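PDB 3PG0: ThreeFoil from Artificial gene, which is a designed three-fold symmetric beta-trefoil that binds a sodium ion and, as in its ricin-type lectin relatives, probably binds sugars. Local coordinates for residues A39-N44 and D62-R67; G50-Q55 and N99-S104; S130-D135 and V147-Y152. All coordinates share one frame; numbering follows the deposited sequence. Where two conformers were deposited one is given.

Interaction 1: residues A39-N44 and D62-R67; sequences ALDVEN and DNQQWR
The carbonyl oxygen of Leu-40 is gripped by two donors. Trp-66 NE1 gives it a nearly straight hydrogen bond, 3.0 Å from NE1 to Leu-40 O, with an N-H...O angle of 174°. The oxygen lies in the plane of the indole, but the N-H comes from above the carbonyl plane. A water is the second donor, and it also donates to Gln-64 O. Leu-40 lays CD2 over one face of the indole, toward its rim. With CG anti to the backbone N (chi1 -167°), CD2 sits 4.0 Å from the centroid of the Trp-66 five-membered ring, a CH-pi contact. Val-42 adds CG2 obliquely against the six-membered ring, 3.6 Å from Trp-66 CH2. Beyond the ring, Val-42 and Asn-63 pair twice. Val-42 N donates to Asn-63 O at 2.9 Å, and Asn-63 ND2 returns a bond to Val-42 O at 2.9 Å, with that oxygen close to the amide plane. A bond from Gln-64 NE2 to Asp-41 OD2 is doubtful, because that oxygen is too close to another atom. NE2 also bonds Ser-57 O. Asp-41 OD1 and Asn-44 N both hold a buffer molecule, which may mark the sugar pocket expected of a ricin-type lectin. The segment 62-67 carries the Gln-x-Trp signature of that family, here Gln-64 to Trp-66. The chemistry implies that the buried indole N-H is satisfied by Leu-40 O, which also takes a water, while Asn-63 pairs with both the N-H and the C=O of Val-42.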
loop_
_atom_site.group_PDB
_atom_site.type_symbol
_atom_site.label_atom_id
_atom_site.label_comp_id
_atom_site.label_asym_id
_atom_site.label_seq_id
_atom_site.Cartn_x
_atom_site.Cartn_y
_atom_site.Cartn_z
ATOM N N ALA A 39 5.701 -8.568 0.342
ATOM C CA ALA A 39 5.083 -7.665 -0.614
ATOM C C ALA A 39 3.670 -7.227 -0.250
ATOM O O ALA A 39 2.915 -7.963 0.389
ATOM C CB ALA A 39 5.081 -8.333 -2.017
ATOM N N LEU A 40 3.324 -6.022 -0.689
ATOM C CA LEU A 40 1.964 -5.520 -0.614
ATOM C C LEU A 40 1.058 -6.363 -1.511
ATOM O O LEU A 40 1.301 -6.492 -2.716
ATOM C CB LEU A 40 1.948 -4.055 -1.049
ATOM C CG LEU A 40 0.682 -3.249 -0.765
ATOM C CD1 LEU A 40 0.515 -3.044 0.743
ATOM C CD2 LEU A 40 0.781 -1.908 -1.495
ATOM N N ASP A 41 -0.001 -6.914 -0.923
ATOM C CA ASP A 41 -0.720 -8.026 -1.524
ATOM C C ASP A 41 -2.231 -7.882 -1.311
ATOM O O ASP A 41 -2.677 -7.620 -0.195
ATOM C CB ASP A 41 -0.173 -9.307 -0.870
ATOM C CG ASP A 41 -0.864 -10.579 -1.343
ATOM O OD1 ASP A 41 -2.104 -10.702 -1.209
ATOM O OD2 ASP A 41 -0.146 -11.482 -1.806
ATOM N N VAL A 42 -3.021 -8.039 -2.379
ATOM C CA VAL A 42 -4.477 -8.099 -2.198
ATOM C C VAL A 42 -4.887 -9.545 -1.929
ATOM O O VAL A 42 -4.698 -10.433 -2.769
ATOM C CB VAL A 42 -5.263 -7.572 -3.406
ATOM C CG1 VAL A 42 -6.769 -7.676 -3.132
ATOM C CG2 VAL A 42 -4.870 -6.119 -3.714
ATOM N N GLU A 43 -5.473 -9.749 -0.758
ATOM C CA GLU A 43 -5.642 -11.067 -0.163
ATOM C C GLU A 43 -6.357 -12.067 -1.073
ATOM O O GLU A 43 -7.500 -11.844 -1.498
ATOM C CB GLU A 43 -6.369 -10.939 1.175
ATOM C CG GLU A 43 -6.480 -12.247 1.926
ATOM C CD GLU A 43 -7.004 -12.047 3.326
ATOM O OE1 GLU A 43 -7.952 -11.252 3.498
ATOM O OE2 GLU A 43 -6.461 -12.680 4.252
ATOM N N ASN A 44 -5.658 -13.162 -1.369
ATOM C CA ASN A 44 -6.206 -14.279 -2.133
ATOM C C ASN A 44 -6.661 -13.907 -3.542
ATOM O O ASN A 44 -7.485 -14.603 -4.154
ATOM C CB ASN A 44 -7.319 -14.974 -1.350
ATOM C CG ASN A 44 -6.803 -15.611 -0.062
ATOM O OD1 ASN A 44 -5.679 -16.119 -0.017
ATOM N ND2 ASN A 44 -7.613 -15.574 0.988
ATOM N N ASP A 62 -0.385 -11.367 -9.895
ATOM C CA ASP A 62 -0.888 -10.063 -10.323
ATOM C C ASP A 62 -1.505 -9.289 -9.161
ATOM O O ASP A 62 -1.644 -8.066 -9.233
ATOM C CB ASP A 62 -1.943 -10.207 -11.430
ATOM C CG ASP A 62 -1.347 -10.607 -12.767
ATOM O OD1 ASP A 62 -0.109 -10.618 -12.922
ATOM O OD2 ASP A 62 -2.141 -10.890 -13.682
ATOM N N ASN A 63 -1.891 -9.999 -8.102
ATOM C CA ASN A 63 -2.447 -9.347 -6.911
ATOM C C ASN A 63 -1.358 -8.752 -6.016
ATOM O O ASN A 63 -1.644 -8.219 -4.935
ATOM C CB ASN A 63 -3.313 -10.333 -6.107
ATOM C CG ASN A 63 -2.531 -11.532 -5.621
ATOM O OD1 ASN A 63 -1.888 -12.234 -6.402
ATOM N ND2 ASN A 63 -2.588 -11.781 -4.321
ATOM N N GLN A 64 -0.115 -8.831 -6.482
ATOM C CA GLN A 64 1.034 -8.293 -5.754
ATOM C C GLN A 64 1.768 -7.295 -6.633
ATOM O O GLN A 64 2.895 -6.907 -6.331
ATOM C CB GLN A 64 2.000 -9.410 -5.380
ATOM C CG GLN A 64 1.371 -10.544 -4.607
ATOM C CD GLN A 64 2.390 -11.579 -4.210
ATOM O OE1 GLN A 64 3.162 -12.056 -5.055
ATOM N NE2 GLN A 64 2.416 -11.927 -2.919
ATOM N N GLN A 65 1.136 -6.894 -7.733
ATOM C CA GLN A 65 1.727 -5.912 -8.626
ATOM C C GLN A 65 0.841 -4.687 -8.700
ATOM O O GLN A 65 -0.384 -4.805 -8.788
ATOM C CB GLN A 65 1.911 -6.495 -10.027
ATOM C CG GLN A 65 2.747 -7.745 -10.057
ATOM C CD GLN A 65 2.959 -8.247 -11.469
ATOM O OE1 GLN A 65 3.054 -7.460 -12.411
ATOM N NE2 GLN A 65 3.030 -9.565 -11.623
ATOM N N TRP A 66 1.467 -3.513 -8.665
ATOM C CA TRP A 66 0.754 -2.259 -8.518
ATOM C C TRP A 66 1.206 -1.266 -9.566
ATOM O O TRP A 66 2.403 -1.090 -9.794
ATOM C CB TRP A 66 1.008 -1.678 -7.118
ATOM C CG TRP A 66 0.526 -2.597 -6.019
ATOM C CD1 TRP A 66 1.211 -3.645 -5.448
ATOM C CD2 TRP A 66 -0.756 -2.563 -5.391
ATOM N NE1 TRP A 66 0.423 -4.257 -4.500
ATOM C CE2 TRP A 66 -0.785 -3.603 -4.436
ATOM C CE3 TRP A 66 -1.880 -1.740 -5.527
ATOM C CZ2 TRP A 66 -1.899 -3.846 -3.630
ATOM C CZ3 TRP A 66 -2.988 -1.979 -4.724
ATOM C CH2 TRP A 66 -2.992 -3.024 -3.792
ATOM N N ARG A 67 0.239 -0.632 -10.214
ATOM C CA ARG A 67 0.545 0.455 -11.129
ATOM C C ARG A 67 0.561 1.747 -10.333
ATOM O O ARG A 67 -0.429 2.086 -9.676
ATOM C CB ARG A 67 -0.502 0.528 -12.251
ATOM C CG ARG A 67 0.038 1.126 -13.548
ATOM C CD ARG A 67 -0.929 0.954 -14.725
ATOM N NE ARG A 67 -1.939 2.010 -14.764
HETATM O O HOH W 1 3.685 -5.641 -4.110
#

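Interaction 2: residues G50-Q55 and N99-S104; sequences GANVIQ and NVIQYS. With NA (sodium ion), chain G.
This is a backbone bridge between two hairpins of the trefoil, made beside the sodium ion on the three-fold axis. Asn-52 pairs with Ile-101 in a single beta bridge, and the strands 53-55 and 100-103 then splay apart, at 130° between their directions. Three backbone bonds join the segments. Gly-50 N donates to Gln-102 O at 2.8 Å, Gln-102 N to Ala-51 O at 2.9 Å, and Val-53 N to Val-100 O at 3.2 Å. Val-53 CG2 packs on the backbone of Ile-101, 3.5 Å from its C atom. On the sodium side two asparagines meet at about a right angle. Each has CG anti to its own N (chi1 -162° in Asn-52 and -163° in Asn-99), and this near-identical torsion, with similar chi2, brings both OD1 atoms to the ion. Asn-99 ND2 also donates to Asn-52 OD1 at 3.1 Å, from above the carbonyl plane. That oxygen therefore serves both metal and amide, and the bond helps to fix the rotation of both groups. Asn-52 OD1 and Asn-99 OD1, with Val-53 O and Val-100 O, each lie 2.5 Å from the sodium. Asn-146 OD1 and Val-147 O complete six ligands. Such a site, with one asparagine oxygen and one valine carbonyl from each of three sequence repeats, is the mark of the three-fold axis of this designed beta-trefoil.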
loop_
_atom_site.group_PDB
_atom_site.type_symbol
_atom_site.label_atom_id
_atom_site.label_comp_id
_atom_site.label_asym_id
_atom_site.label_seq_id
_atom_site.Cartn_x
_atom_site.Cartn_y
_atom_site.Cartn_z
ATOM N N GLY A 50 -13.456 -3.894 -1.367
ATOM C CA GLY A 50 -13.309 -4.175 0.050
ATOM C C GLY A 50 -12.363 -5.318 0.399
ATOM O O GLY A 50 -12.140 -5.590 1.590
ATOM N N ALA A 51 -11.805 -5.995 -0.606
ATOM C CA ALA A 51 -10.845 -7.067 -0.316
ATOM C C ALA A 51 -9.688 -6.503 0.486
ATOM O O ALA A 51 -9.255 -5.376 0.258
ATOM C CB ALA A 51 -10.332 -7.704 -1.599
ATOM N N ASN A 52 -9.191 -7.287 1.434
ATOM C CA ASN A 52 -8.182 -6.783 2.360
ATOM C C ASN A 52 -6.806 -6.727 1.716
ATOM O O ASN A 52 -6.470 -7.574 0.895
ATOM C CB ASN A 52 -8.117 -7.666 3.598
ATOM C CG ASN A 52 -7.426 -6.973 4.763
ATOM O OD1 ASN A 52 -7.438 -5.755 4.852
ATOM N ND2 ASN A 52 -6.788 -7.741 5.630
ATOM N N VAL A 53 -6.013 -5.737 2.112
ATOM C CA VAL A 53 -4.621 -5.645 1.671
ATOM C C VAL A 53 -3.725 -6.075 2.826
ATOM O O VAL A 53 -3.892 -5.631 3.967
ATOM C CB VAL A 53 -4.274 -4.220 1.185
ATOM C CG1 VAL A 53 -2.758 -4.071 0.964
ATOM C CG2 VAL A 53 -5.060 -3.914 -0.089
ATOM N N ILE A 54 -2.782 -6.955 2.519
ATOM C CA ILE A 54 -1.958 -7.614 3.525
ATOM C C ILE A 54 -0.519 -7.608 3.045
ATOM O O ILE A 54 -0.202 -7.079 1.985
ATOM C CB ILE A 54 -2.388 -9.079 3.736
ATOM C CG1 ILE A 54 -2.312 -9.859 2.408
ATOM C CG2 ILE A 54 -3.800 -9.144 4.319
ATOM C CD1 ILE A 54 -2.635 -11.354 2.552
ATOM N N GLN A 55 0.357 -8.198 3.842
ATOM C CA GLN A 55 1.718 -8.464 3.412
ATOM C C GLN A 55 1.845 -9.955 3.128
ATOM O O GLN A 55 1.245 -10.772 3.818
ATOM C CB GLN A 55 2.695 -8.004 4.490
ATOM C CG GLN A 55 3.718 -9.010 4.892
ATOM C CD GLN A 55 4.564 -8.535 6.054
ATOM O OE1 GLN A 55 5.267 -7.512 5.965
ATOM N NE2 GLN A 55 4.505 -9.274 7.159
ATOM N N ASN A 99 -7.890 0.374 8.651
ATOM C CA ASN A 99 -7.547 -0.686 7.701
ATOM C C ASN A 99 -7.286 -0.193 6.280
ATOM O O ASN A 99 -7.940 0.739 5.813
ATOM C CB ASN A 99 -8.662 -1.727 7.668
ATOM C CG ASN A 99 -8.220 -3.020 7.040
ATOM O OD1 ASN A 99 -7.054 -3.393 7.151
ATOM N ND2 ASN A 99 -9.134 -3.701 6.347
ATOM N N VAL A 100 -6.352 -0.861 5.597
ATOM C CA VAL A 100 -6.091 -0.605 4.180
ATOM C C VAL A 100 -6.652 -1.749 3.340
ATOM O O VAL A 100 -6.432 -2.921 3.651
ATOM C CB VAL A 100 -4.584 -0.378 3.918
ATOM C CG1 VAL A 100 -4.304 -0.258 2.414
ATOM C CG2 VAL A 100 -4.131 0.891 4.641
ATOM N N ILE A 101 -7.402 -1.408 2.296
ATOM C CA ILE A 101 -8.120 -2.386 1.482
ATOM C C ILE A 101 -7.948 -2.011 0.012
ATOM O O ILE A 101 -7.220 -1.078 -0.308
ATOM C CB ILE A 101 -9.628 -2.370 1.808
ATOM C CG1 ILE A 101 -10.192 -0.964 1.592
ATOM C CG2 ILE A 101 -9.863 -2.786 3.253
ATOM C CD1 ILE A 101 -11.712 -0.863 1.794
ATOM N N GLN A 102 -8.599 -2.748 -0.881
ATOM C CA GLN A 102 -8.713 -2.289 -2.259
ATOM C C GLN A 102 -10.164 -1.910 -2.508
ATOM O O GLN A 102 -11.075 -2.494 -1.927
ATOM C CB GLN A 102 -8.256 -3.368 -3.248
ATOM C CG GLN A 102 -9.384 -4.199 -3.782
ATOM C CD GLN A 102 -8.969 -5.298 -4.750
ATOM O OE1 GLN A 102 -7.921 -5.240 -5.404
ATOM N NE2 GLN A 102 -9.807 -6.314 -4.834
ATOM N N TYR A 103 -10.381 -0.912 -3.350
ATOM C CA TYR A 103 -11.744 -0.507 -3.676
ATOM C C TYR A 103 -11.715 0.192 -5.013
ATOM O O TYR A 103 -10.713 0.822 -5.363
ATOM C CB TYR A 103 -12.307 0.447 -2.602
ATOM C CG TYR A 103 -13.803 0.292 -2.388
ATOM C CD1 TYR A 103 -14.288 -0.527 -1.373
ATOM C CD2 TYR A 103 -14.730 0.937 -3.213
ATOM C CE1 TYR A 103 -15.643 -0.700 -1.172
ATOM C CE2 TYR A 103 -16.103 0.767 -3.010
ATOM C CZ TYR A 103 -16.542 -0.053 -1.982
ATOM O OH TYR A 103 -17.892 -0.255 -1.749
ATOM N N SER A 104 -12.805 0.084 -5.769
ATOM C CA SER A 104 -12.908 0.822 -7.017
ATOM C C SER A 104 -12.548 2.282 -6.779
ATOM O O SER A 104 -12.969 2.879 -5.781
ATOM C CB SER A 104 -14.322 0.712 -7.580
ATOM O OG SER A 104 -14.615 -0.633 -7.900
HETATM NA NA NA G . -5.483 -4.335 5.458
#

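Interaction 3: residues S130-D135 and V147-Y152; sequences SGKALD and VIQYSY. With NA (sodium ion), chain G.
Ala-133 and Tyr-150 form a hydrogen-bonded antiparallel pair, with Ala-133 N to Tyr-150 O at 2.8 Å and Tyr-150 N to Ala-133 O at 2.9 Å. Asp-135 and Ile-148 make the next such pair. Ile-148 N points almost straight at Asp-135 O, while Asp-135 N makes a more bent bond to Ile-148 O, 135° at the hydrogen. Between them Leu-134 and Gln-149 are a non-hydrogen-bonded pair, whose side chains take the other face. On the face of Asp-135, the carboxylate lies alongside Ile-148 and Tyr-150, and OD2 is 3.3 Å from Tyr-150 CB. Leu-134 CD1 presses on Val-147 CG1 at 3.5 Å, a tight carbon contact.

These strands are the two arms of a beta hairpin in the trefoil. The end nearer the connecting loop reaches the sodium site, where Val-147 O is one of the six ligands.

The open end of the hairpin, away from its connecting loop, is tied by side chains. Ser-130 OG donates to Gln-149 OE1 at 2.7 Å, approaching from above the amide plane. The same OG accepts from Lys-132 N, which makes an ST turn. Gln-149 has CG between its N and carbonyl carbon (chi1 72°), and its extended chain carries the amide past Lys-132 CB to the serine. In one of its two conformers Lys-132 brings NZ 2.9 Å from Ser-151 OG, itself in one of two places, so this bond is doubtful. A water spans Gly-131 O and Tyr-152 N.

Further out, Asp-96 forms a salt bridge with Lys-132 NZ in this conformer and accepts from Ser-151 N. Ser-95 O holds Gln-149 NE2. Gln-158 NE2 bonds both Asp-135 OD2 and Ser-151 O, so it helps to position the carboxylate, whose OD2 also binds a buffer molecule.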
loop_
_atom_site.group_PDB
_atom_site.type_symbol
_atom_site.label_atom_id
_atom_site.label_comp_id
_atom_site.label_asym_id
_atom_site.label_seq_id
_atom_site.Cartn_x
_atom_site.Cartn_y
_atom_site.Cartn_z
ATOM N N SER A 130 -5.534 11.476 5.589
ATOM C CA SER A 130 -5.227 11.255 6.994
ATOM C C SER A 130 -3.823 11.672 7.400
ATOM O O SER A 130 -3.551 11.858 8.581
ATOM C CB SER A 130 -5.378 9.772 7.306
ATOM O OG SER A 130 -4.379 9.042 6.620
ATOM N N GLY A 131 -2.924 11.780 6.429
ATOM C CA GLY A 131 -1.529 12.073 6.719
ATOM C C GLY A 131 -0.816 10.913 7.408
ATOM O O GLY A 131 0.269 11.097 7.965
ATOM N N LYS A 132 -1.419 9.725 7.317
ATOM C CA LYS A 132 -0.926 8.498 7.953
ATOM C C LYS A 132 -0.230 7.589 6.943
ATOM O O LYS A 132 -0.647 7.517 5.783
ATOM C CB LYS A 132 -2.100 7.723 8.556
ATOM C CG LYS A 132 -3.006 8.539 9.446
ATOM C CD LYS A 132 -2.342 8.794 10.759
ATOM C CE LYS A 132 -3.310 9.400 11.762
ATOM N NZ LYS A 132 -2.635 9.568 13.075
ATOM N N ALA A 133 0.795 6.862 7.394
ATOM C CA ALA A 133 1.632 6.054 6.494
ATOM C C ALA A 133 1.225 4.587 6.386
ATOM O O ALA A 133 0.722 3.998 7.339
ATOM C CB ALA A 133 3.085 6.134 6.943
ATOM N N LEU A 134 1.450 4.020 5.202
ATOM C CA LEU A 134 1.234 2.603 4.953
ATOM C C LEU A 134 2.145 1.814 5.889
ATOM O O LEU A 134 3.361 2.054 5.944
ATOM C CB LEU A 134 1.565 2.291 3.488
ATOM C CG LEU A 134 1.044 0.986 2.890
ATOM C CD1 LEU A 134 -0.482 0.960 2.809
ATOM C CD2 LEU A 134 1.669 0.805 1.514
ATOM N N ASP A 135 1.558 0.857 6.601
ATOM C CA ASP A 135 2.192 0.259 7.783
ATOM C C ASP A 135 1.824 -1.222 7.900
ATOM O O ASP A 135 0.655 -1.582 7.773
ATOM C CB ASP A 135 1.702 1.077 8.996
ATOM C CG ASP A 135 2.245 0.604 10.329
ATOM O OD1 ASP A 135 2.094 -0.581 10.683
ATOM O OD2 ASP A 135 2.773 1.472 11.052
ATOM N N VAL A 147 -2.128 -4.918 6.589
ATOM C CA VAL A 147 -1.589 -3.615 6.235
ATOM C C VAL A 147 -2.627 -2.561 6.615
ATOM O O VAL A 147 -3.811 -2.710 6.334
ATOM C CB VAL A 147 -1.229 -3.543 4.737
ATOM C CG1 VAL A 147 -0.898 -2.112 4.329
ATOM C CG2 VAL A 147 -0.009 -4.444 4.475
ATOM N N ILE A 148 -2.166 -1.524 7.301
ATOM C CA ILE A 148 -3.022 -0.483 7.863
ATOM C C ILE A 148 -2.371 0.872 7.581
ATOM O O ILE A 148 -1.343 0.936 6.897
ATOM C CB ILE A 148 -3.140 -0.675 9.391
ATOM C CG1 ILE A 148 -1.740 -0.706 10.036
ATOM C CG2 ILE A 148 -3.886 -1.970 9.695
ATOM C CD1 ILE A 148 -1.735 -0.793 11.561
ATOM N N GLN A 149 -2.965 1.953 8.096
ATOM C CA GLN A 149 -2.267 3.241 8.133
ATOM C C GLN A 149 -1.897 3.562 9.582
ATOM O O GLN A 149 -2.574 3.133 10.514
ATOM C CB GLN A 149 -3.119 4.385 7.541
ATOM C CG GLN A 149 -4.284 4.784 8.431
ATOM C CD GLN A 149 -5.069 5.954 7.892
ATOM O OE1 GLN A 149 -4.846 6.424 6.762
ATOM N NE2 GLN A 149 -6.006 6.443 8.705
ATOM N N TYR A 150 -0.810 4.301 9.773
ATOM C CA TYR A 150 -0.399 4.731 11.112
ATOM C C TYR A 150 0.572 5.886 10.948
ATOM O O TYR A 150 1.328 5.916 9.980
ATOM C CB TYR A 150 0.273 3.553 11.851
ATOM C CG TYR A 150 0.177 3.648 13.356
ATOM C CD1 TYR A 150 0.955 4.561 14.066
ATOM C CD2 TYR A 150 -0.694 2.838 14.060
ATOM C CE1 TYR A 150 0.856 4.662 15.436
ATOM C CE2 TYR A 150 -0.798 2.930 15.446
ATOM C CZ TYR A 150 -0.024 3.847 16.119
ATOM O OH TYR A 150 -0.124 3.954 17.490
ATOM N N SER A 151 0.573 6.833 11.886
ATOM C CA SER A 151 1.537 7.924 11.818
ATOM C C SER A 151 2.944 7.397 11.566
ATOM O O SER A 151 3.368 6.427 12.190
ATOM C CB SER A 151 1.522 8.746 13.109
ATOM O OG SER A 151 0.300 9.438 13.241
ATOM N N TYR A 152 3.666 8.039 10.654
ATOM C CA TYR A 152 5.046 7.644 10.390
ATOM C C TYR A 152 5.947 7.985 11.581
ATOM O O TYR A 152 5.982 9.138 12.055
ATOM C CB TYR A 152 5.594 8.327 9.131
ATOM C CG TYR A 152 6.945 7.783 8.727
ATOM C CD1 TYR A 152 7.056 6.557 8.075
ATOM C CD2 TYR A 152 8.112 8.477 9.024
ATOM C CE1 TYR A 152 8.292 6.050 7.713
ATOM C CE2 TYR A 152 9.351 7.978 8.667
ATOM C CZ TYR A 152 9.440 6.776 8.013
ATOM O OH TYR A 152 10.681 6.288 7.666
HETATM NA NA NA G . -5.483 -4.335 5.458
HETATM O O HOH W 2 2.622 10.026 8.821
#

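How the interactions relate
Interactions 1 and 2 share the hairpin of strands 39-42 and 53-56, and their centres are about 10 Å apart. Glu-43 N lies 2.9 Å from Asn-52 O, a probable hydrogen bond. Interactions 2 and 3 meet at the sodium ion, to which interaction 2 gives four ligands and interaction 3 gives Val-147 O. Val-147 N is 3.2 Å from Val-53 O, and Val-100 N is 3.2 Å from Val-147 O; both are probable hydrogen bonds. Interactions 1 and 3, with centres about 18 Å apart, touch through Leu-40 CD1, 4.0 Å from Val-147 CG1. Asp-41 and Asp-135 each hold a buffer molecule, consistent with equivalent pockets away from the sodium.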